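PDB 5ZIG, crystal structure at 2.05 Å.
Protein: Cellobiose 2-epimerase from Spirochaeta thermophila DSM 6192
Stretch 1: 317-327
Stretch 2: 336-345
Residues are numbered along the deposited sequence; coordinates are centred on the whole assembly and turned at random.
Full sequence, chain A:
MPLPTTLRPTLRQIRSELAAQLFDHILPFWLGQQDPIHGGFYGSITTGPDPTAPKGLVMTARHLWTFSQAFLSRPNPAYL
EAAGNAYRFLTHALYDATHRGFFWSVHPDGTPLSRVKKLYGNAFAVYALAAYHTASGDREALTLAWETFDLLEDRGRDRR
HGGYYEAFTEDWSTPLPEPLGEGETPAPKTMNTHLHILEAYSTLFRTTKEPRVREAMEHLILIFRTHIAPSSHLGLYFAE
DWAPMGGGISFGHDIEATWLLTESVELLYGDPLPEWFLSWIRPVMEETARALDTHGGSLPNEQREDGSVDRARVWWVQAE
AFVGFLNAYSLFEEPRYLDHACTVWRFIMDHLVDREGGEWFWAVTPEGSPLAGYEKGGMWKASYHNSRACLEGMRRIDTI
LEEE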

# COMPACT_ATOMS: atom_id res chain seq x y z
N VAL A 317 8.80 3.64 -0.63
CA VAL A 317 9.73 2.66 -1.04
C VAL A 317 10.58 2.19 0.18
O VAL A 317 10.84 1.04 0.34
CB VAL A 317 10.58 3.23 -2.17
CG1 VAL A 317 11.73 2.36 -2.54
CG2 VAL A 317 9.75 3.50 -3.39
N GLN A 318 10.99 3.15 1.00
CA GLN A 318 11.80 2.88 2.16
C GLN A 318 10.96 2.16 3.18
O GLN A 318 11.38 1.20 3.74
CB GLN A 318 12.45 4.15 2.73
CG GLN A 318 13.13 5.03 1.73
CD GLN A 318 13.98 4.32 0.71
OE1 GLN A 318 14.81 3.54 1.02
NE2 GLN A 318 13.80 4.68 -0.53
N ALA A 319 9.76 2.68 3.36
CA ALA A 319 8.83 2.11 4.26
C ALA A 319 8.57 0.66 3.90
O ALA A 319 8.64 -0.18 4.73
CB ALA A 319 7.56 2.87 4.26
N GLU A 320 8.29 0.40 2.65
CA GLU A 320 7.99 -0.97 2.25
C GLU A 320 9.22 -1.86 2.33
O GLU A 320 9.11 -3.06 2.59
CB GLU A 320 7.41 -1.02 0.84
CG GLU A 320 6.05 -0.36 0.73
CD GLU A 320 5.09 -0.93 1.70
OE1 GLU A 320 5.25 -2.13 2.03
OE2 GLU A 320 4.19 -0.20 2.15
N ALA A 321 10.39 -1.29 2.04
CA ALA A 321 11.62 -2.05 2.20
C ALA A 321 11.82 -2.46 3.65
O ALA A 321 12.30 -3.57 3.92
CB ALA A 321 12.81 -1.24 1.67
N PHE A 322 11.40 -1.62 4.59
CA PHE A 322 11.46 -1.99 6.01
C PHE A 322 10.59 -3.21 6.31
O PHE A 322 11.06 -4.21 6.86
CB PHE A 322 11.05 -0.78 6.86
CG PHE A 322 11.01 -1.04 8.31
CD1 PHE A 322 12.19 -1.38 9.01
CD2 PHE A 322 9.82 -0.96 9.02
CE1 PHE A 322 12.16 -1.62 10.37
CE2 PHE A 322 9.78 -1.21 10.38
CZ PHE A 322 10.96 -1.54 11.06
N VAL A 323 9.30 -3.16 5.95
CA VAL A 323 8.41 -4.29 6.23
C VAL A 323 8.88 -5.52 5.48
O VAL A 323 8.86 -6.64 6.00
CB VAL A 323 6.96 -3.95 5.90
CG1 VAL A 323 6.05 -5.07 6.34
CG2 VAL A 323 6.57 -2.67 6.61
N GLY A 324 9.40 -5.32 4.27
CA GLY A 324 9.84 -6.44 3.47
C GLY A 324 11.04 -7.15 4.06
O GLY A 324 11.14 -8.37 3.99
N PHE A 325 11.97 -6.39 4.66
CA PHE A 325 13.16 -7.01 5.22
C PHE A 325 12.83 -7.77 6.49
O PHE A 325 13.40 -8.83 6.75
CB PHE A 325 14.24 -5.94 5.45
CG PHE A 325 14.90 -5.47 4.19
CD1 PHE A 325 15.30 -6.39 3.22
CD2 PHE A 325 15.14 -4.13 3.97
CE1 PHE A 325 15.90 -5.97 2.06
CE2 PHE A 325 15.75 -3.70 2.82
CZ PHE A 325 16.13 -4.62 1.86
N LEU A 326 11.90 -7.24 7.31
CA LEU A 326 11.45 -7.97 8.49
C LEU A 326 10.76 -9.27 8.09
O LEU A 326 11.00 -10.33 8.71
CB LEU A 326 10.51 -7.10 9.30
CG LEU A 326 11.07 -5.81 9.91
CD1 LEU A 326 9.94 -5.07 10.61
CD2 LEU A 326 12.28 -6.05 10.87
N ASN A 327 9.92 -9.20 7.06
CA ASN A 327 9.22 -10.38 6.56
C ASN A 327 10.20 -11.43 6.06
O ASN A 327 9.99 -12.63 6.25
CB ASN A 327 8.26 -9.97 5.43
CG ASN A 327 7.37 -11.11 5.00
OD1 ASN A 327 6.49 -11.55 5.73
ND2 ASN A 327 7.59 -11.58 3.79
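Stretch 2, residues 336-345: RYLDHACTVW

Stretch 2 is helical from Arg 336 to Trp 345, and it lies almost antiparallel to the helix of stretch 1. The N-to-C directions differ by 161° (signed crossing angle -161°), and the axes approach to 7.9 Å. Helicity rests on two measurements: phi lies between -50° and -67° and psi between -35° and -55° over Tyr 337 to Trp 345, and i to i+4 bonds repeat, such as Ala 341 N to Tyr 337 O at 3.0 Å and Trp 345 N to Ala 341 O at 2.8 Å. The register follows from the nearest CA atoms: Phe 322 CA lies 4.8 Å from Ala 341 CA, and Leu 326 CA 6.0 Å from Leu 338 CA. The small side chain of Ala 341 thus occupies the place where the backbones come closest.

Together the stretches bury 538 Å², with no hydrogen bond between them, so the contact is one of packing. Two knobs organise it. Phe 325, whose CA-to-CB bond points toward stretch 2, sits among Tyr 337, His 340, Ala 341 and Val 344. Its chi1 of -75° (m) and chi2 of -44° place the ring so that His 340 CB lies over one face, 3.6 Å from the centroid and only 8° off the ring normal, a CH-pi contact. Val 344 CG2 instead meets the ring edge, 3.8 Å from Phe 325 CE2. At the base of the side chain, Phe 325 CB is 3.7 Å from Ala 341 CB and 3.6 Å from Ala 341 N, so the base of the phenylalanine lies against both the methyl and the backbone of Ala 341. His 340 is also an m rotamer (chi1 -69°); its ring pairs obliquely with that of Phe 325, with centroids 5.4 Å apart and planes at 46°. Tyr 337, with chi1 -77° (m), brings CD1 to 4.1 Å from Phe 325 CD1, which lies at the edge of the tyrosine ring, while Tyr 337 CB reaches 3.4 Å from Phe 325 O.

The reciprocal knob is Val 344, which points toward stretch 1 and sits among Gln 318, Ala 321, Phe 322 and Phe 325. With chi1 162° (t), Val 344 CG1 comes within 3.1 Å of Gln 318 O and 4.1 Å of Phe 322 CB; both CG1 and CG2 lie 4.3 Å from Ala 321 CB, and CG2 is the methyl that reaches Phe 325.

Along another side of the contact, Phe 322 starts sideways, but chi1 178° (t) carries its ring nearer to stretch 2. Phe 322 CD1 lies 3.6 Å from Ala 341 O, which is at the ring edge, and Phe 322 CE1 is 3.9 Å from Trp 345 CB. Trp 345 CE3 lies over one face of the phenylalanine; the two six-membered rings remain oblique, with centroids 5.2 Å apart and planes at 40°. Leu 326 and Leu 338 both start away from the partner helix, yet each adopts the mt rotamer and returns at its tip, with Leu 326 CD2 3.7 Å from Leu 338 CD2. The same Leu 326 CD2 is 3.6 Å from Ala 341 CB.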

# COMPACT_ATOMS: atom_id res chain seq x y z
N ARG A 336 20.74 -11.37 8.50
CA ARG A 336 21.17 -10.24 7.67
C ARG A 336 19.99 -9.42 7.14
O ARG A 336 20.14 -8.22 6.88
CB ARG A 336 22.03 -10.74 6.51
CG ARG A 336 22.57 -9.64 5.61
CD ARG A 336 23.95 -9.96 5.08
NE ARG A 336 24.42 -8.91 4.19
CZ ARG A 336 24.94 -7.75 4.61
NH1 ARG A 336 25.05 -7.51 5.91
NH2 ARG A 336 25.34 -6.84 3.73
N TYR A 337 18.82 -10.04 6.99
CA TYR A 337 17.64 -9.28 6.59
C TYR A 337 17.26 -8.26 7.65
O TYR A 337 16.84 -7.15 7.32
CB TYR A 337 16.48 -10.22 6.28
CG TYR A 337 16.62 -10.90 4.95
CD1 TYR A 337 16.70 -10.17 3.77
CD2 TYR A 337 16.67 -12.28 4.86
CE1 TYR A 337 16.84 -10.80 2.54
CE2 TYR A 337 16.82 -12.92 3.65
CZ TYR A 337 16.90 -12.18 2.49
OH TYR A 337 17.04 -12.85 1.28
N LEU A 338 17.45 -8.61 8.93
CA LEU A 338 17.21 -7.65 10.00
C LEU A 338 18.21 -6.50 9.96
O LEU A 338 17.85 -5.35 10.24
CB LEU A 338 17.26 -8.36 11.36
CG LEU A 338 16.16 -9.39 11.65
CD1 LEU A 338 16.30 -9.99 13.04
CD2 LEU A 338 14.77 -8.76 11.46
N ASP A 339 19.48 -6.80 9.63
CA ASP A 339 20.47 -5.74 9.43
C ASP A 339 19.96 -4.72 8.42
O ASP A 339 20.05 -3.50 8.62
CB ASP A 339 21.80 -6.32 8.95
CG ASP A 339 22.49 -7.21 10.00
OD1 ASP A 339 22.30 -6.98 11.21
OD2 ASP A 339 23.23 -8.14 9.61
N HIS A 340 19.40 -5.24 7.32
CA HIS A 340 18.89 -4.39 6.25
C HIS A 340 17.73 -3.53 6.75
O HIS A 340 17.75 -2.31 6.61
CB HIS A 340 18.51 -5.30 5.07
CG HIS A 340 19.69 -5.93 4.40
ND1 HIS A 340 20.90 -5.29 4.24
CD2 HIS A 340 19.85 -7.16 3.84
CE1 HIS A 340 21.75 -6.08 3.60
NE2 HIS A 340 21.13 -7.22 3.34
N ALA A 341 16.71 -4.16 7.35
CA ALA A 341 15.60 -3.42 7.95
C ALA A 341 16.10 -2.30 8.86
O ALA A 341 15.72 -1.14 8.72
CB ALA A 341 14.69 -4.36 8.73
N CYS A 342 16.94 -2.66 9.85
CA CYS A 342 17.52 -1.65 10.72
C CYS A 342 18.18 -0.53 9.92
O CYS A 342 17.99 0.65 10.22
CB CYS A 342 18.53 -2.28 11.69
SG CYS A 342 17.88 -3.60 12.82
N THR A 343 18.94 -0.89 8.88
CA THR A 343 19.59 0.11 8.04
C THR A 343 18.57 1.02 7.37
O THR A 343 18.74 2.25 7.34
CB THR A 343 20.45 -0.58 6.97
OG1 THR A 343 21.60 -1.15 7.60
CG2 THR A 343 20.91 0.41 5.90
N VAL A 344 17.51 0.44 6.81
CA VAL A 344 16.49 1.24 6.14
C VAL A 344 15.79 2.13 7.16
O VAL A 344 15.54 3.32 6.89
CB VAL A 344 15.49 0.33 5.39
CG1 VAL A 344 14.19 1.07 5.08
CG2 VAL A 344 16.13 -0.17 4.10
N TRP A 345 15.50 1.61 8.35
CA TRP A 345 14.77 2.40 9.33
C TRP A 345 15.60 3.59 9.81
O TRP A 345 15.06 4.69 10.01
CB TRP A 345 14.36 1.54 10.54
CG TRP A 345 13.60 2.38 11.53
CD1 TRP A 345 14.06 2.85 12.73
CD2 TRP A 345 12.28 2.90 11.37
NE1 TRP A 345 13.08 3.62 13.35
CE2 TRP A 345 11.99 3.67 12.53
CE3 TRP A 345 11.30 2.78 10.37
CZ2 TRP A 345 10.76 4.32 12.71
CZ3 TRP A 345 10.09 3.42 10.55
CH2 TRP A 345 9.84 4.19 11.71